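PDB 2CO7: putative fimbriae assembly chaperone from Salmonella typhimurium, which probably acts as the periplasmic chaperone that helps Saf fimbrial subunits fold and holds them ready for assembly into the fimbria. Local coordinates for residues P56-V61 and G83-D88. Residues are numbered along the deposited sequence; the frame is centred on the assembly and turned at random.
Sequences PAPFLV and GDMPTD
P58 and G83 bring the two backbones together, their CA atoms 5.1 Å apart, where the run into strand 59-68 meets the loop that follows strand 73-80; no hydrogen bond joins 56-61 to 83-88. P58 sits at the centre of an inverse gamma turn, closed by a weak bond from F59 N to A57 O, and its CB points toward the loop. P58 CB rests against the G83 backbone, 3.6 Å from G83 CA and nearly as close to G83 N, while P58 CG meets both G83 CA and M85 CE. Both segments belong to the PapD-like N-terminal domain, an immunoglobulin-type fold, in which strands 59-68 and 73-80 are antiparallel neighbours; a backbone hydrogen bond between P58 and T81 continues the pairing just past the end of strand 73-80. M85 then reaches back from the loop. Its chain runs extended through chi2 and bends at chi3 (-54°), which sets CE 4.0 Å from P58 CG and 3.9 Å from F59 CZ. SD lies at the edge of the phenyl ring, 5.2 Å from its centroid and 76° off the normal, a Met-aromatic contact. The buried F59 ring also packs edge-to-face with Y23, while Q93, R80 and F130 touch both F59 and M85.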
loop_
_atom_site.group_PDB
_atom_site.type_symbol
_atom_site.label_atom_id
_atom_site.label_comp_id
_atom_site.label_asym_id
_atom_site.label_seq_id
_atom_site.Cartn_x
_atom_site.Cartn_y
_atom_site.Cartn_z
ATOM N N PRO B 56 -11.925 -4.009 12.174
ATOM C CA PRO B 56 -10.967 -4.710 13.037
ATOM C C PRO B 56 -10.747 -6.167 12.641
ATOM O O PRO B 56 -11.600 -6.799 11.973
ATOM C CB PRO B 56 -11.640 -4.680 14.433
ATOM C CG PRO B 56 -12.784 -3.645 14.315
ATOM C CD PRO B 56 -13.205 -3.713 12.867
ATOM N N ALA B 57 -9.604 -6.700 13.057
ATOM C CA ALA B 57 -9.259 -8.106 12.816
ATOM C C ALA B 57 -8.831 -8.728 14.141
ATOM O O ALA B 57 -8.351 -8.003 15.035
ATOM C CB ALA B 57 -8.123 -8.209 11.801
ATOM N N PRO B 58 -9.039 -10.052 14.296
ATOM C CA PRO B 58 -8.810 -10.709 15.587
ATOM C C PRO B 58 -7.327 -11.038 15.754
ATOM O O PRO B 58 -6.970 -12.212 16.003
ATOM C CB PRO B 58 -9.637 -11.996 15.459
ATOM C CG PRO B 58 -9.604 -12.321 14.002
ATOM C CD PRO B 58 -9.550 -10.995 13.271
ATOM N N PHE B 59 -6.474 -10.031 15.562
ATOM C CA PHE B 59 -5.036 -10.227 15.765
ATOM C C PHE B 59 -4.478 -9.082 16.554
ATOM O O PHE B 59 -5.005 -7.978 16.490
ATOM C CB PHE B 59 -4.296 -10.281 14.448
ATOM C CG PHE B 59 -4.629 -11.480 13.611
ATOM C CD1 PHE B 59 -3.770 -12.584 13.596
ATOM C CD2 PHE B 59 -5.794 -11.507 12.840
ATOM C CE1 PHE B 59 -4.064 -13.722 12.821
ATOM C CE2 PHE B 59 -6.115 -12.645 12.065
ATOM C CZ PHE B 59 -5.234 -13.749 12.057
ATOM N N LEU B 60 -3.381 -9.342 17.259
ATOM C CA LEU B 60 -2.687 -8.308 17.983
ATOM C C LEU B 60 -1.242 -8.330 17.531
ATOM O O LEU B 60 -0.682 -9.391 17.267
ATOM C CB LEU B 60 -2.803 -8.545 19.478
ATOM C CG LEU B 60 -3.908 -7.841 20.286
ATOM C CD1 LEU B 60 -5.069 -7.389 19.477
ATOM C CD2 LEU B 60 -4.390 -8.701 21.485
ATOM N N VAL B 61 -0.671 -7.144 17.376
ATOM C CA VAL B 61 0.749 -7.013 17.094
ATOM C C VAL B 61 1.434 -6.443 18.316
ATOM O O VAL B 61 0.956 -5.471 18.924
ATOM C CB VAL B 61 1.059 -6.120 15.848
ATOM C CG1 VAL B 61 2.588 -6.114 15.559
ATOM C CG2 VAL B 61 0.335 -6.616 14.648
ATOM N N GLY B 83 -11.739 -14.498 17.398
ATOM C CA GLY B 83 -12.317 -14.395 16.050
ATOM C C GLY B 83 -13.085 -15.638 15.651
ATOM O O GLY B 83 -13.027 -16.672 16.318
ATOM N N ASP B 84 -13.863 -15.537 14.587
ATOM C CA ASP B 84 -14.540 -16.732 14.079
ATOM C C ASP B 84 -14.254 -16.854 12.590
ATOM O O ASP B 84 -15.163 -16.867 11.746
ATOM C CB ASP B 84 -16.035 -16.726 14.384
ATOM C CG ASP B 84 -16.680 -18.125 14.256
ATOM O OD1 ASP B 84 -17.880 -18.191 13.891
ATOM O OD2 ASP B 84 -16.001 -19.156 14.530
ATOM N N MET B 85 -12.969 -16.950 12.291
ATOM C CA MET B 85 -12.532 -17.144 10.916
ATOM C C MET B 85 -12.955 -18.491 10.339
ATOM O O MET B 85 -13.002 -19.495 11.055
ATOM C CB MET B 85 -11.040 -16.893 10.782
ATOM C CG MET B 85 -10.745 -15.379 10.659
ATOM S SD MET B 85 -9.014 -14.943 10.676
ATOM C CE MET B 85 -8.554 -15.739 12.193
ATOM N N PRO B 86 -13.316 -18.501 9.040
ATOM C CA PRO B 86 -13.698 -19.768 8.415
ATOM C C PRO B 86 -12.608 -20.831 8.520
ATOM O O PRO B 86 -11.435 -20.511 8.731
ATOM C CB PRO B 86 -13.973 -19.392 6.948
ATOM C CG PRO B 86 -13.538 -17.981 6.777
ATOM C CD PRO B 86 -13.428 -17.356 8.120
ATOM N N THR B 87 -13.008 -22.093 8.410
ATOM C CA THR B 87 -12.065 -23.194 8.535
ATOM C C THR B 87 -11.726 -23.793 7.173
ATOM O O THR B 87 -10.849 -24.637 7.085
ATOM C CB THR B 87 -12.608 -24.344 9.454
ATOM O OG1 THR B 87 -13.902 -24.742 9.013
ATOM C CG2 THR B 87 -12.705 -23.909 10.909
ATOM N N ASP B 88 -12.444 -23.376 6.121
ATOM C CA ASP B 88 -12.361 -24.040 4.790
ATOM C C ASP B 88 -11.768 -23.140 3.702
ATOM O O ASP B 88 -11.799 -23.490 2.532
ATOM C CB ASP B 88 -13.748 -24.541 4.339
ATOM C CG ASP B 88 -14.687 -23.407 3.950
ATOM O OD1 ASP B 88 -14.440 -22.257 4.398
ATOM O OD2 ASP B 88 -15.674 -23.660 3.209
#